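Local coordinates for protein ribokinase, putative (Burkholderia thailandensis, PDB 3B1O) that probably phosphorylates nucleosides such as inosine, using a nucleotide as phosphate donor, and has the ribokinase-like fold, at residues Y91-P96 with H126-G131; I14-G19 with V39-R44. All coordinates share one frame; numbering follows the deposited sequence.

Contact 1: residues Y91-P96 with H126-G131; sequences YVRVLP and HVNHAG
R93 lays its aliphatic chain across the side-chain amide of N128. The amide is probably turned over in the model, so which of its end atoms faces R93 CD and which faces the backbone oxygen of Y91 is doubtful. As modelled, R93 CD is 3.1 Å from N128 ND2. A turn of the amide does not change the overlap itself. The planes of the guanidinium and the amide are 31° apart, so the two flat groups are neither stacked nor perpendicular.

The R93 chain is extended from CG to NE where it passes the amide. This carries the guanidinium on to the backbone of V127. V127 O lies at the edge of the guanidinium, near its plane, 2.8 Å from R93 NH1. The hydrogen bond is weak despite this distance, because the N-H...O angle is only 115°.

L95 supplies the apolar end of the contact. It points to the same side of its strand as R93. L95 CD1 meets V127 CG2 at 4.3 Å, a light touch. V127 and L95 both also pack on T69 of strand 64-71. Y91 contributes to this contact mainly through its backbone oxygen. Its hydroxyl is hydrogen-bonded to the backbone N of K134.

H129 ND1 and G131 N also bond to E155 of helix 146-158, which ties the loop to that helix. Strand 92-95 is the outermost strand at one end of the large, mostly parallel sheet, and runs parallel to strand 64-71. The contact thus packs a connecting loop against an edge strand of the alpha/beta core found in ribokinase-like kinases.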
ATOM      1  N   TYR A  91      -9.142 -26.342  -3.667  1.00 20.06           N
ATOM      2  CA  TYR A  91      -8.645 -26.024  -2.327  1.00 19.60           C
ATOM      3  C   TYR A  91      -8.374 -24.533  -2.099  1.00 18.25           C
ATOM      4  O   TYR A  91      -7.640 -24.165  -1.206  1.00 17.30           O
ATOM      5  CB  TYR A  91      -7.426 -26.893  -1.968  1.00 19.55           C
ATOM      6  CG  TYR A  91      -7.615 -28.363  -2.292  1.00 20.72           C
ATOM      7  CD1 TYR A  91      -8.474 -29.159  -1.538  1.00 22.42           C
ATOM      8  CD2 TYR A  91      -6.920 -28.960  -3.338  1.00 22.81           C
ATOM      9  CE1 TYR A  91      -8.661 -30.503  -1.838  1.00 24.20           C
ATOM     10  CE2 TYR A  91      -7.100 -30.323  -3.641  1.00 23.20           C
ATOM     11  CZ  TYR A  91      -7.971 -31.073  -2.883  1.00 23.74           C
ATOM     12  OH  TYR A  91      -8.145 -32.402  -3.157  1.00 25.43           O
ATOM     13  N   VAL A  92      -8.968 -23.680  -2.924  1.00 18.66           N
ATOM     14  CA  VAL A  92      -8.947 -22.246  -2.665  1.00 18.24           C
ATOM     15  C   VAL A  92     -10.294 -21.896  -2.024  1.00 18.80           C
ATOM     16  O   VAL A  92     -11.349 -22.147  -2.600  1.00 19.70           O
ATOM     17  CB  VAL A  92      -8.719 -21.433  -3.950  1.00 18.54           C
ATOM     18  CG1 VAL A  92      -9.014 -19.969  -3.719  1.00 18.62           C
ATOM     19  CG2 VAL A  92      -7.285 -21.632  -4.457  1.00 17.65           C
ATOM     20  N   ARG A  93     -10.260 -21.367  -0.816  1.00 18.20           N
ATOM     21  CA  ARG A  93     -11.504 -21.027  -0.145  1.00 19.21           C
ATOM     22  C   ARG A  93     -11.617 -19.514   0.028  1.00 19.06           C
ATOM     23  O   ARG A  93     -10.636 -18.841   0.323  1.00 18.94           O
ATOM     24  CB  ARG A  93     -11.632 -21.798   1.168  1.00 19.05           C
ATOM     25  CG  ARG A  93     -12.020 -23.262   0.947  1.00 21.53           C
ATOM     26  CD  ARG A  93     -12.231 -24.012   2.256  1.00 22.98           C
ATOM     27  NE  ARG A  93     -12.919 -25.277   2.025  1.00 24.73           N
ATOM     28  CZ  ARG A  93     -13.107 -26.229   2.941  1.00 27.03           C
ATOM     29  NH1 ARG A  93     -12.637 -26.085   4.175  1.00 25.57           N
ATOM     30  NH2 ARG A  93     -13.764 -27.344   2.621  1.00 27.51           N
ATOM     31  N   VAL A  94     -12.812 -18.993  -0.189  1.00 19.17           N
ATOM     32  CA  VAL A  94     -13.068 -17.559  -0.196  1.00 18.82           C
ATOM     33  C   VAL A  94     -13.908 -17.240   1.031  1.00 19.76           C
ATOM     34  O   VAL A  94     -14.928 -17.881   1.267  1.00 20.15           O
ATOM     35  CB  VAL A  94     -13.790 -17.147  -1.507  1.00 19.61           C
ATOM     36  CG1 VAL A  94     -14.214 -15.664  -1.488  1.00 19.52           C
ATOM     37  CG2 VAL A  94     -12.919 -17.491  -2.734  1.00 17.34           C
ATOM     38  N   LEU A  95     -13.459 -16.264   1.816  1.00 19.53           N
ATOM     39  CA  LEU A  95     -14.070 -15.954   3.104  1.00 20.15           C
ATOM     40  C   LEU A  95     -14.896 -14.683   3.083  1.00 20.73           C
ATOM     41  O   LEU A  95     -14.419 -13.656   2.617  1.00 20.77           O
ATOM     42  CB  LEU A  95     -12.985 -15.891   4.191  1.00 19.92           C
ATOM     43  CG  LEU A  95     -12.604 -17.319   4.617  1.00 21.62           C
ATOM     44  CD1 LEU A  95     -11.359 -17.772   3.945  1.00 19.71           C
ATOM     45  CD2 LEU A  95     -12.449 -17.443   6.106  1.00 24.88           C
ATOM     46  N   PRO A  96     -16.140 -14.743   3.603  1.00 22.01           N
ATOM     47  CA  PRO A  96     -17.027 -13.587   3.550  1.00 22.76           C
ATOM     48  C   PRO A  96     -16.509 -12.422   4.378  1.00 22.69           C
ATOM     49  O   PRO A  96     -15.770 -12.639   5.352  1.00 22.13           O
ATOM     50  CB  PRO A  96     -18.342 -14.120   4.153  1.00 23.61           C
ATOM     51  CG  PRO A  96     -17.934 -15.247   5.007  1.00 23.48           C
ATOM     52  CD  PRO A  96     -16.774 -15.882   4.301  1.00 22.61           C
ATOM     53  N   HIS A 126      -6.213 -21.796   8.039  1.00 17.97           N
ATOM     54  CA  HIS A 126      -6.405 -23.084   8.653  1.00 18.26           C
ATOM     55  C   HIS A 126      -7.850 -23.618   8.530  1.00 18.91           C
ATOM     56  O   HIS A 126      -8.126 -24.699   9.027  1.00 19.36           O
ATOM     57  CB  HIS A 126      -5.894 -23.083  10.105  1.00 18.17           C
ATOM     58  CG  HIS A 126      -6.504 -22.018  10.959  1.00 19.16           C
ATOM     59  ND1 HIS A 126      -6.336 -20.673  10.708  1.00 18.28           N
ATOM     60  CD2 HIS A 126      -7.292 -22.101  12.055  1.00 19.46           C
ATOM     61  CE1 HIS A 126      -6.991 -19.975  11.613  1.00 18.39           C
ATOM     62  NE2 HIS A 126      -7.576 -20.817  12.445  1.00 20.77           N
ATOM     63  N   VAL A 127      -8.749 -22.897   7.840  1.00 19.13           N
ATOM     64  CA  VAL A 127     -10.067 -23.476   7.452  1.00 19.67           C
ATOM     65  C   VAL A 127      -9.882 -24.599   6.391  1.00 19.89           C
ATOM     66  O   VAL A 127     -10.767 -25.450   6.173  1.00 20.23           O
ATOM     67  CB  VAL A 127     -11.131 -22.403   6.954  1.00 19.91           C
ATOM     68  CG1 VAL A 127     -11.438 -21.368   8.044  1.00 21.14           C
ATOM     69  CG2 VAL A 127     -10.702 -21.708   5.666  1.00 18.98           C
ATOM     70  N   ASN A 128      -8.728 -24.585   5.734  1.00 18.58           N
ATOM     71  CA  ASN A 128      -8.352 -25.676   4.837  1.00 19.18           C
ATOM     72  C   ASN A 128      -7.637 -26.806   5.559  1.00 19.56           C
ATOM     73  O   ASN A 128      -6.760 -26.573   6.402  1.00 19.39           O
ATOM     74  CB  ASN A 128      -7.488 -25.170   3.688  1.00 17.86           C
ATOM     75  CG  ASN A 128      -8.309 -24.595   2.569  1.00 18.57           C
ATOM     76  OD1 ASN A 128      -7.956 -23.570   1.961  1.00 18.56           O
ATOM     77  ND2 ASN A 128      -9.412 -25.246   2.281  1.00 19.47           N
ATOM     78  N   HIS A 129      -8.026 -28.031   5.225  1.00 20.36           N
ATOM     79  CA  HIS A 129      -7.387 -29.200   5.796  1.00 21.00           C
ATOM     80  C   HIS A 129      -6.561 -29.917   4.722  1.00 21.02           C
ATOM     81  O   HIS A 129      -7.099 -30.512   3.792  1.00 21.06           O
ATOM     82  CB  HIS A 129      -8.425 -30.070   6.508  1.00 22.31           C
ATOM     83  CG  HIS A 129      -8.998 -29.411   7.725  1.00 22.89           C
ATOM     84  ND1 HIS A 129      -8.343 -29.398   8.940  1.00 22.28           N
ATOM     85  CD2 HIS A 129     -10.138 -28.697   7.905  1.00 24.71           C
ATOM     86  CE1 HIS A 129      -9.066 -28.726   9.820  1.00 24.42           C
ATOM     87  NE2 HIS A 129     -10.164 -28.295   9.221  1.00 24.44           N
ATOM     88  N   ALA A 130      -5.239 -29.794   4.842  1.00 20.41           N
ATOM     89  CA  ALA A 130      -4.311 -30.422   3.893  1.00 20.96           C
ATOM     90  C   ALA A 130      -4.377 -31.963   3.867  1.00 22.45           C
ATOM     91  O   ALA A 130      -4.057 -32.579   2.847  1.00 23.14           O
ATOM     92  CB  ALA A 130      -2.863 -29.928   4.133  1.00 19.77           C
ATOM     93  N   GLY A 131      -4.803 -32.582   4.964  1.00 23.71           N
ATOM     94  CA  GLY A 131      -4.920 -34.053   5.025  1.00 25.38           C
ATOM     95  C   GLY A 131      -6.113 -34.621   4.266  1.00 26.93           C
ATOM     96  O   GLY A 131      -6.193 -35.832   4.037  1.00 28.54           O
TER

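Contact 2: residues I14-G19 with V39-R44; sequences IMTFEG and VPTMRR
M15 packs tightly against V39. M15 CB and V39 CG1 are 3.4 Å apart, closer than usual van der Waals contact, and the two side chains cross at about a right angle. V39 sets CG1 anti to its backbone N (chi1 174°), which turns this methyl to M15. M42 lies alongside M15 and points the same way, with M15 CG to M42 CG at 3.7 Å. M104, A116 and H118 of the second subunit pack on M15, V39 and M42, and H118 ND1 of that subunit also hydrogen-bonds V39 O.

I14 and R43 form an antiparallel hydrogen-bonded pair and are well covered by each other's segments. I14 N to R43 O is 2.9 Å and nearly straight at 175°. The return bond, R43 N to I14 O, is 2.8 Å. On this face the guanidinium only touches methyls. R43 bends at chi3 (-42°), and its NH2 comes to 3.9 Å from I14 CG2. T16 CG2 sits at the guanidinium edge, also at a van der Waals distance.

The rim is looser. T16 OG1 and T41 OG1 are 3.8 Å apart, and exposed P40 and E18 approach only loosely.

The chemistry is therefore divided. Paired backbone bonds join the strands at I14 and R43, while M15, V39 and M42 meet by apolar packing that leads into a subunit interface both apolar and hydrogen-bonded.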
ATOM      1  N   ILE A  14       2.917  -3.076  -5.883  1.00 26.55           N
ATOM      2  CA  ILE A  14       4.350  -2.867  -6.042  1.00 27.23           C
ATOM      3  C   ILE A  14       4.632  -1.403  -6.346  1.00 29.71           C
ATOM      4  O   ILE A  14       4.082  -0.830  -7.290  1.00 31.65           O
ATOM      5  CB  ILE A  14       4.947  -3.820  -7.127  1.00 27.74           C
ATOM      6  CG1 ILE A  14       4.619  -5.283  -6.764  1.00 26.25           C
ATOM      7  CG2 ILE A  14       6.456  -3.607  -7.269  1.00 28.51           C
ATOM      8  CD1 ILE A  14       5.184  -6.331  -7.716  1.00 27.94           C
ATOM      9  N   MET A  15       5.478  -0.811  -5.510  1.00 29.72           N
ATOM     10  CA  MET A  15       5.840   0.595  -5.600  1.00 32.19           C
ATOM     11  C   MET A  15       7.340   0.694  -5.809  1.00 32.75           C
ATOM     12  O   MET A  15       8.107  -0.176  -5.371  1.00 31.57           O
ATOM     13  CB  MET A  15       5.456   1.335  -4.315  1.00 31.33           C
ATOM     14  CG  MET A  15       3.957   1.366  -4.047  1.00 32.40           C
ATOM     15  SD  MET A  15       3.598   1.772  -2.331  1.00 31.96           S
ATOM     16  CE  MET A  15       3.808   0.181  -1.538  1.00 27.92           C
ATOM     17  N   THR A  16       7.751   1.748  -6.492  1.00 35.25           N
ATOM     18  CA  THR A  16       9.160   1.981  -6.711  1.00 36.50           C
ATOM     19  C   THR A  16       9.595   3.171  -5.881  1.00 36.30           C
ATOM     20  O   THR A  16       8.937   4.216  -5.886  1.00 37.68           O
ATOM     21  CB  THR A  16       9.480   2.214  -8.205  1.00 39.37           C
ATOM     22  OG1 THR A  16       8.682   3.294  -8.697  1.00 43.08           O
ATOM     23  CG2 THR A  16       9.162   0.968  -9.025  1.00 39.55           C
ATOM     24  N   PHE A  17      10.697   2.993  -5.161  1.00 34.95           N
ATOM     25  CA  PHE A  17      11.401   4.107  -4.546  1.00 35.53           C
ATOM     26  C   PHE A  17      12.608   4.489  -5.393  1.00 38.08           C
ATOM     27  O   PHE A  17      13.551   3.702  -5.561  1.00 37.88           O
ATOM     28  CB  PHE A  17      11.840   3.751  -3.115  1.00 33.17           C
ATOM     29  CG  PHE A  17      12.746   4.776  -2.468  1.00 33.99           C
ATOM     30  CD1 PHE A  17      12.539   6.140  -2.655  1.00 35.38           C
ATOM     31  CD2 PHE A  17      13.784   4.367  -1.633  1.00 33.54           C
ATOM     32  CE1 PHE A  17      13.369   7.079  -2.046  1.00 36.41           C
ATOM     33  CE2 PHE A  17      14.612   5.297  -1.009  1.00 33.55           C
ATOM     34  CZ  PHE A  17      14.404   6.656  -1.214  1.00 35.42           C
ATOM     35  N   GLU A  18      12.577   5.711  -5.918  1.00 40.84           N
ATOM     36  CA  GLU A  18      13.694   6.251  -6.684  1.00 43.88           C
ATOM     37  C   GLU A  18      14.795   6.692  -5.725  1.00 42.76           C
ATOM     38  O   GLU A  18      15.081   7.879  -5.559  1.00 43.48           O
ATOM     39  CB  GLU A  18      13.233   7.395  -7.605  1.00 47.78           C
ATOM     40  CG  GLU A  18      12.774   8.686  -6.894  1.00 49.91           C
ATOM     41  CD  GLU A  18      11.326   8.646  -6.402  1.00 51.09           C
ATOM     42  OE1 GLU A  18      10.554   9.558  -6.800  1.00 54.68           O
ATOM     43  OE2 GLU A  18      10.965   7.728  -5.617  1.00 47.54           O
ATOM     44  N   GLY A  19      15.398   5.713  -5.071  1.00 40.49           N
ATOM     45  CA  GLY A  19      16.429   5.986  -4.091  1.00 39.48           C
ATOM     46  C   GLY A  19      16.905   4.669  -3.541  1.00 37.98           C
ATOM     47  O   GLY A  19      16.603   3.610  -4.095  1.00 37.58           O
ATOM     48  N   VAL A  39       5.832   7.988  -4.510  1.00 39.71           N
ATOM     49  CA  VAL A  39       5.712   6.813  -5.336  1.00 39.59           C
ATOM     50  C   VAL A  39       4.810   7.131  -6.524  1.00 42.92           C
ATOM     51  O   VAL A  39       3.581   7.018  -6.429  1.00 43.25           O
ATOM     52  CB  VAL A  39       5.189   5.579  -4.567  1.00 36.30           C
ATOM     53  CG1 VAL A  39       4.955   4.465  -5.533  1.00 36.53           C
ATOM     54  CG2 VAL A  39       6.187   5.125  -3.524  1.00 33.57           C
ATOM     55  N   PRO A  40       5.421   7.512  -7.658  1.00 45.76           N
ATOM     56  CA  PRO A  40       4.635   7.926  -8.819  1.00 49.72           C
ATOM     57  C   PRO A  40       3.851   6.770  -9.422  1.00 49.55           C
ATOM     58  O   PRO A  40       2.803   6.991 -10.029  1.00 52.46           O
ATOM     59  CB  PRO A  40       5.692   8.433  -9.805  1.00 52.56           C
ATOM     60  CG  PRO A  40       6.958   7.719  -9.419  1.00 49.61           C
ATOM     61  CD  PRO A  40       6.868   7.441  -7.945  1.00 45.72           C
ATOM     62  N   THR A  41       4.344   5.549  -9.246  1.00 46.82           N
ATOM     63  CA  THR A  41       3.706   4.384  -9.843  1.00 46.29           C
ATOM     64  C   THR A  41       3.441   3.289  -8.815  1.00 42.68           C
ATOM     65  O   THR A  41       4.306   2.969  -7.994  1.00 40.32           O
ATOM     66  CB  THR A  41       4.527   3.795 -11.038  1.00 47.77           C
ATOM     67  OG1 THR A  41       5.390   2.749 -10.575  1.00 44.70           O
ATOM     68  CG2 THR A  41       5.353   4.875 -11.765  1.00 50.54           C
ATOM     69  N   MET A  42       2.231   2.737  -8.868  1.00 42.12           N
ATOM     70  CA  MET A  42       1.863   1.552  -8.115  1.00 39.17           C
ATOM     71  C   MET A  42       1.359   0.513  -9.118  1.00 38.93           C
ATOM     72  O   MET A  42       0.473   0.816  -9.911  1.00 41.11           O
ATOM     73  CB  MET A  42       0.740   1.860  -7.115  1.00 39.19           C
ATOM     74  CG  MET A  42       1.104   2.695  -5.901  1.00 39.48           C
ATOM     75  SD  MET A  42       0.192   2.166  -4.423  1.00 41.09           S
ATOM     76  CE  MET A  42      -1.033   3.436  -4.258  1.00 40.36           C
ATOM     77  N   ARG A  43       1.924  -0.696  -9.086  1.00 36.21           N
ATOM     78  CA  ARG A  43       1.520  -1.788  -9.987  1.00 36.19           C
ATOM     79  C   ARG A  43       0.815  -2.898  -9.213  1.00 32.74           C
ATOM     80  O   ARG A  43       1.375  -3.458  -8.261  1.00 30.26           O
ATOM     81  CB  ARG A  43       2.726  -2.385 -10.727  1.00 36.79           C
ATOM     82  CG  ARG A  43       2.974  -1.852 -12.151  1.00 43.27           C
ATOM     83  CD  ARG A  43       4.174  -2.557 -12.839  1.00 46.57           C
ATOM     84  NE  ARG A  43       5.313  -2.735 -11.927  1.00 45.82           N
ATOM     85  CZ  ARG A  43       6.241  -1.811 -11.658  1.00 48.92           C
ATOM     86  NH1 ARG A  43       6.205  -0.615 -12.243  1.00 51.68           N
ATOM     87  NH2 ARG A  43       7.219  -2.081 -10.791  1.00 47.39           N
ATOM     88  N   ARG A  44      -0.407  -3.201  -9.625  1.00 32.43           N
ATOM     89  CA  ARG A  44      -1.190  -4.251  -9.030  1.00 30.85           C
ATOM     90  C   ARG A  44      -0.905  -5.573  -9.742  1.00 29.84           C
ATOM     91  O   ARG A  44      -1.039  -5.672 -10.957  1.00 31.34           O
ATOM     92  CB  ARG A  44      -2.676  -3.919  -9.127  1.00 32.40           C
ATOM     93  CG  ARG A  44      -3.586  -5.005  -8.549  1.00 31.42           C
ATOM     94  CD  ARG A  44      -3.858  -4.810  -7.061  1.00 31.84           C
ATOM     95  NE  ARG A  44      -5.170  -5.373  -6.717  1.00 34.28           N
ATOM     96  CZ  ARG A  44      -5.713  -5.350  -5.503  1.00 33.93           C
ATOM     97  NH1 ARG A  44      -5.061  -4.792  -4.484  1.00 30.95           N
ATOM     98  NH2 ARG A  44      -6.914  -5.894  -5.310  1.00 33.85           N
TER

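Overall arrangement
Contact 2 comes first in the chain, and contact 1 follows it. Their centres are about 32 Å apart, and their nearest atoms about 13 Å, so they do not touch. Contact 1 lies at an end of the large sheet. Contact 2 lies in the separate four-stranded sheet, the lid of ribokinase-like folds, which here meets the second subunit. The side chain of I14 is about 4 Å from that of D12, its near neighbour in sequence, which binds inosine. It is also about 5 Å from that of Q113, an AMP-binding residue on another strand. Contact 2 therefore borders the nucleoside site. Contact 1 lies farther from it, with the N128 side chain about 11 Å from that of inosine-binding S8.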